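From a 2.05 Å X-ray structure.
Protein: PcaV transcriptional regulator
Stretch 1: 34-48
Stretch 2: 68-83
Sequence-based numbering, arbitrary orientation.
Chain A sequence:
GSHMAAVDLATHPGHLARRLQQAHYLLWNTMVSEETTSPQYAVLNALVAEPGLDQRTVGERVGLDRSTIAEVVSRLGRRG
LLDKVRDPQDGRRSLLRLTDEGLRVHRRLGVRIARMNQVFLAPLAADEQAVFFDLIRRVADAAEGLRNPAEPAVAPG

Stretch 1 (34-48) EETTSPQYAVLNALV
Stretch 2 (68-83) TIAEVVSRLGRRGLLD

Three waters and a direct hydrogen bond surround Arg79, so that one arginine just past a helix end gathers much of the polar contact in the PcaV transcriptional regulator. Its side chain is kinked at chi3 (chi1 m, chi2 t, chi3 p, chi4 -159°); its CA-to-CB bond points toward the other stretch, and Arg79 NH1 donates to Thr36 OG1 at 2.9 Å, almost straight at 167°. Glu35 (chi1 and chi2 t) offers charge without direction: its OE2 lies 3.3 Å from Arg79 NE, but over the guanidinium face, a salt bridge to which no N-H points. Water 1 supplies the missing direction, accepting from Arg79 NE (2.9 Å) and donating to Glu35 OE2 (3.2 Å). Water 4 likewise links Arg79 NH1 (2.5 Å) to Gln40 OE1 (2.6 Å), and water 2 lies 2.9 Å from Thr36 OG1 and accepts a weak bond from Arg79 NH2 at 3.4 Å.

Gln40 (m, t) N donates to Thr37 OG1 (3.2 Å; Thr37 chi1 p), capping the helix, and Thr37 N donates in return to Gln40 OE1 (3.1 Å). This starts helix 38-48, which crosses helix 68-78 at -78°, with axes 9.9 Å apart at closest approach. In register, Gln40 CA and Val72 CA lie 5.9 Å apart, and Leu44 CA and Leu82 CA 8.1 Å.

The principle is that polar bonding and apolar packing can share a residue: Gln40 CG lies 3.9 Å from Val72 CG1 while Gln40 OE1 meets water 4. Val43 (t) CA-to-CB points toward the second stretch: its CG2 meets Val72 CG1 at 3.6 Å (Val72 t) and Ile69 CD1 at 3.7 Å (Ile69 t, p), while its CG1 lies 3.9 Å from Leu76 CD1 (Leu76 m, t). Beyond the second helix, Gly80, with phi/psi 74/28, forms a Schellman motif; Leu81 N returns to Leu76 O (2.9 Å). The chain then becomes extended at Leu82 (-148/156; p, p), whose CD2 packs 3.9 Å from Leu47 CD1 (Leu47 m, t).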

# COMPACT_ATOMS: atom_id res chain seq x y z
N GLU A 34 -9.13 -15.30 4.10
CA GLU A 34 -8.45 -15.36 2.82
C GLU A 34 -9.44 -15.09 1.69
O GLU A 34 -9.05 -14.92 0.54
CB GLU A 34 -7.81 -16.74 2.62
CG GLU A 34 -6.61 -17.00 3.52
CD GLU A 34 -6.18 -18.46 3.51
OE1 GLU A 34 -6.77 -19.26 2.75
OE2 GLU A 34 -5.24 -18.81 4.26
N GLU A 35 -10.73 -15.04 2.04
CA GLU A 35 -11.79 -14.87 1.04
C GLU A 35 -12.41 -13.47 1.06
O GLU A 35 -12.58 -12.85 0.02
CB GLU A 35 -12.88 -15.93 1.25
CG GLU A 35 -13.84 -16.06 0.08
CD GLU A 35 -14.74 -17.27 0.20
OE1 GLU A 35 -14.50 -18.10 1.11
OE2 GLU A 35 -15.69 -17.40 -0.61
N THR A 36 -12.76 -12.98 2.24
CA THR A 36 -13.35 -11.66 2.34
C THR A 36 -12.24 -10.63 2.53
O THR A 36 -11.46 -10.72 3.46
CB THR A 36 -14.34 -11.58 3.50
OG1 THR A 36 -15.35 -12.57 3.32
CG2 THR A 36 -14.99 -10.20 3.57
N THR A 37 -12.17 -9.65 1.64
CA THR A 37 -11.14 -8.63 1.76
C THR A 37 -11.57 -7.53 2.72
O THR A 37 -12.74 -7.43 3.10
CB THR A 37 -10.83 -7.99 0.42
OG1 THR A 37 -12.01 -7.34 -0.05
CG2 THR A 37 -10.42 -9.04 -0.60
N SER A 38 -10.62 -6.69 3.11
CA SER A 38 -10.90 -5.52 3.93
C SER A 38 -11.98 -4.58 3.33
O SER A 38 -12.91 -4.18 4.03
CB SER A 38 -9.60 -4.77 4.24
OG SER A 38 -9.80 -3.83 5.26
N PRO A 39 -11.87 -4.22 2.03
CA PRO A 39 -12.92 -3.38 1.43
C PRO A 39 -14.29 -4.07 1.39
O PRO A 39 -15.31 -3.43 1.60
CB PRO A 39 -12.41 -3.16 -0.00
CG PRO A 39 -10.91 -3.33 0.10
CD PRO A 39 -10.77 -4.47 1.07
N GLN A 40 -14.30 -5.38 1.14
CA GLN A 40 -15.56 -6.10 1.15
C GLN A 40 -16.19 -6.05 2.53
O GLN A 40 -17.40 -5.82 2.67
CB GLN A 40 -15.36 -7.55 0.70
CG GLN A 40 -15.02 -7.66 -0.77
CD GLN A 40 -14.50 -9.04 -1.16
OE1 GLN A 40 -14.49 -9.96 -0.35
NE2 GLN A 40 -14.08 -9.18 -2.42
N TYR A 41 -15.38 -6.26 3.56
CA TYR A 41 -15.89 -6.18 4.92
C TYR A 41 -16.42 -4.78 5.24
O TYR A 41 -17.45 -4.64 5.92
CB TYR A 41 -14.84 -6.62 5.95
CG TYR A 41 -15.35 -6.43 7.35
CD1 TYR A 41 -16.11 -7.41 7.97
CD2 TYR A 41 -15.11 -5.25 8.04
CE1 TYR A 41 -16.61 -7.22 9.26
CE2 TYR A 41 -15.61 -5.04 9.31
CZ TYR A 41 -16.35 -6.03 9.92
OH TYR A 41 -16.82 -5.79 11.19
N ALA A 42 -15.71 -3.75 4.79
CA ALA A 42 -16.16 -2.38 5.03
C ALA A 42 -17.56 -2.13 4.45
O ALA A 42 -18.38 -1.41 5.04
CB ALA A 42 -15.15 -1.36 4.47
N VAL A 43 -17.83 -2.74 3.30
CA VAL A 43 -19.17 -2.64 2.70
C VAL A 43 -20.23 -3.34 3.55
O VAL A 43 -21.30 -2.79 3.81
CB VAL A 43 -19.16 -3.17 1.24
CG1 VAL A 43 -20.58 -3.25 0.68
CG2 VAL A 43 -18.30 -2.27 0.37
N LEU A 44 -19.95 -4.57 3.98
CA LEU A 44 -20.88 -5.26 4.89
C LEU A 44 -21.10 -4.40 6.13
O LEU A 44 -22.22 -4.24 6.62
CB LEU A 44 -20.33 -6.62 5.31
CG LEU A 44 -20.02 -7.65 4.23
CD1 LEU A 44 -19.24 -8.82 4.84
CD2 LEU A 44 -21.31 -8.12 3.57
N ASN A 45 -20.01 -3.87 6.66
CA ASN A 45 -20.08 -3.05 7.85
C ASN A 45 -20.94 -1.81 7.69
O ASN A 45 -21.77 -1.49 8.55
CB ASN A 45 -18.67 -2.67 8.32
CG ASN A 45 -18.69 -1.94 9.65
OD1 ASN A 45 -18.40 -0.75 9.72
ND2 ASN A 45 -19.06 -2.66 10.70
N ALA A 46 -20.75 -1.10 6.57
CA ALA A 46 -21.57 0.07 6.27
C ALA A 46 -23.06 -0.29 6.18
O ALA A 46 -23.94 0.49 6.57
CB ALA A 46 -21.10 0.72 4.98
N LEU A 47 -23.36 -1.47 5.65
CA LEU A 47 -24.75 -1.86 5.42
C LEU A 47 -25.45 -2.41 6.67
O LEU A 47 -26.67 -2.45 6.74
CB LEU A 47 -24.83 -2.87 4.27
CG LEU A 47 -24.53 -2.29 2.88
CD1 LEU A 47 -24.49 -3.41 1.84
CD2 LEU A 47 -25.58 -1.23 2.50
N VAL A 48 -24.67 -2.86 7.65
CA VAL A 48 -25.22 -3.18 8.96
C VAL A 48 -25.70 -1.90 9.65
O VAL A 48 -26.78 -1.85 10.25
CB VAL A 48 -24.17 -3.87 9.87
CG1 VAL A 48 -24.70 -4.00 11.28
CG2 VAL A 48 -23.81 -5.24 9.32
N THR A 68 -14.80 0.22 -8.40
CA THR A 68 -14.40 -0.72 -7.35
C THR A 68 -15.59 -1.14 -6.50
O THR A 68 -15.71 -2.31 -6.14
CB THR A 68 -13.32 -0.12 -6.43
OG1 THR A 68 -12.25 0.40 -7.22
CG2 THR A 68 -12.78 -1.18 -5.50
N ILE A 69 -16.48 -0.20 -6.19
CA ILE A 69 -17.67 -0.54 -5.42
C ILE A 69 -18.57 -1.49 -6.22
O ILE A 69 -19.11 -2.45 -5.68
CB ILE A 69 -18.45 0.70 -4.89
CG1 ILE A 69 -19.61 0.25 -4.00
CG2 ILE A 69 -18.97 1.56 -6.02
CD1 ILE A 69 -19.16 -0.23 -2.63
N ALA A 70 -18.69 -1.25 -7.52
CA ALA A 70 -19.43 -2.14 -8.41
C ALA A 70 -18.88 -3.56 -8.35
O ALA A 70 -19.63 -4.53 -8.27
CB ALA A 70 -19.40 -1.62 -9.84
N GLU A 71 -17.56 -3.67 -8.38
CA GLU A 71 -16.92 -4.98 -8.31
C GLU A 71 -17.14 -5.65 -6.94
O GLU A 71 -17.46 -6.84 -6.87
CB GLU A 71 -15.43 -4.85 -8.62
CG GLU A 71 -14.59 -6.05 -8.22
CD GLU A 71 -13.13 -5.68 -8.01
OE1 GLU A 71 -12.63 -4.78 -8.71
OE2 GLU A 71 -12.49 -6.29 -7.13
N VAL A 72 -16.97 -4.90 -5.86
CA VAL A 72 -17.19 -5.43 -4.52
C VAL A 72 -18.64 -5.93 -4.33
O VAL A 72 -18.89 -7.04 -3.87
CB VAL A 72 -16.85 -4.38 -3.44
CG1 VAL A 72 -17.38 -4.81 -2.08
CG2 VAL A 72 -15.34 -4.14 -3.39
N VAL A 73 -19.59 -5.10 -4.74
CA VAL A 73 -21.00 -5.44 -4.62
C VAL A 73 -21.37 -6.68 -5.43
O VAL A 73 -22.10 -7.54 -4.95
CB VAL A 73 -21.89 -4.25 -5.02
CG1 VAL A 73 -23.31 -4.70 -5.32
CG2 VAL A 73 -21.85 -3.19 -3.92
N SER A 74 -20.83 -6.78 -6.65
CA SER A 74 -21.08 -7.97 -7.47
C SER A 74 -20.57 -9.24 -6.79
O SER A 74 -21.25 -10.29 -6.79
CB SER A 74 -20.42 -7.81 -8.85
OG SER A 74 -20.46 -9.03 -9.57
N ARG A 75 -19.38 -9.16 -6.21
CA ARG A 75 -18.80 -10.31 -5.54
C ARG A 75 -19.57 -10.71 -4.29
O ARG A 75 -19.86 -11.88 -4.10
CB ARG A 75 -17.32 -10.07 -5.22
CG ARG A 75 -16.47 -10.07 -6.47
CD ARG A 75 -14.99 -9.89 -6.20
NE ARG A 75 -14.26 -9.69 -7.45
CZ ARG A 75 -12.99 -9.31 -7.52
NH1 ARG A 75 -12.29 -9.09 -6.42
NH2 ARG A 75 -12.42 -9.16 -8.71
N LEU A 76 -19.92 -9.75 -3.44
CA LEU A 76 -20.70 -10.03 -2.24
C LEU A 76 -22.08 -10.59 -2.62
O LEU A 76 -22.63 -11.45 -1.94
CB LEU A 76 -20.83 -8.78 -1.37
CG LEU A 76 -19.50 -8.26 -0.81
CD1 LEU A 76 -19.68 -6.94 -0.06
CD2 LEU A 76 -18.86 -9.28 0.10
N GLY A 77 -22.63 -10.08 -3.72
CA GLY A 77 -23.90 -10.56 -4.23
C GLY A 77 -23.83 -12.02 -4.63
O GLY A 77 -24.71 -12.81 -4.28
N ARG A 78 -22.77 -12.38 -5.35
CA ARG A 78 -22.59 -13.75 -5.82
C ARG A 78 -22.34 -14.73 -4.68
O ARG A 78 -22.60 -15.92 -4.82
CB ARG A 78 -21.43 -13.83 -6.82
CG ARG A 78 -21.72 -13.21 -8.17
CD ARG A 78 -22.76 -14.01 -8.91
NE ARG A 78 -23.19 -13.36 -10.14
CZ ARG A 78 -22.59 -13.51 -11.31
NH1 ARG A 78 -21.53 -14.29 -11.41
NH2 ARG A 78 -23.06 -12.88 -12.39
N ARG A 79 -21.84 -14.24 -3.55
CA ARG A 79 -21.63 -15.10 -2.39
C ARG A 79 -22.88 -15.19 -1.51
O ARG A 79 -22.87 -15.86 -0.48
CB ARG A 79 -20.42 -14.62 -1.58
CG ARG A 79 -19.08 -14.87 -2.27
CD ARG A 79 -17.92 -14.33 -1.42
NE ARG A 79 -17.91 -14.95 -0.10
CZ ARG A 79 -17.31 -14.44 0.97
NH1 ARG A 79 -16.66 -13.28 0.88
NH2 ARG A 79 -17.36 -15.08 2.13
N GLY A 80 -23.94 -14.53 -1.92
CA GLY A 80 -25.18 -14.57 -1.17
C GLY A 80 -25.12 -13.75 0.11
O GLY A 80 -25.83 -14.05 1.07
N LEU A 81 -24.29 -12.71 0.12
CA LEU A 81 -24.11 -11.90 1.32
C LEU A 81 -24.86 -10.58 1.27
O LEU A 81 -25.05 -9.94 2.30
CB LEU A 81 -22.62 -11.62 1.58
CG LEU A 81 -21.79 -12.89 1.71
CD1 LEU A 81 -20.34 -12.54 2.05
CD2 LEU A 81 -22.37 -13.83 2.76
N LEU A 82 -25.25 -10.16 0.07
CA LEU A 82 -26.07 -8.96 -0.05
C LEU A 82 -27.02 -9.04 -1.23
O LEU A 82 -26.78 -9.80 -2.18
CB LEU A 82 -25.21 -7.68 -0.10
CG LEU A 82 -24.30 -7.25 -1.25
CD1 LEU A 82 -25.04 -6.92 -2.54
CD2 LEU A 82 -23.49 -6.02 -0.81
N ASP A 83 -28.10 -8.28 -1.15
CA ASP A 83 -29.06 -8.16 -2.23
C ASP A 83 -29.10 -6.72 -2.74
O ASP A 83 -28.81 -5.78 -2.01
CB ASP A 83 -30.46 -8.58 -1.78
CG ASP A 83 -30.59 -10.10 -1.59
OD1 ASP A 83 -29.86 -10.85 -2.29
OD2 ASP A 83 -31.40 -10.53 -0.75
O HOH W 1 -18.76 -17.73 0.23
O HOH W 2 -15.43 -15.01 4.88
O HOH W 3 -13.71 -7.16 -4.74
O HOH W 4 -15.83 -12.06 -1.16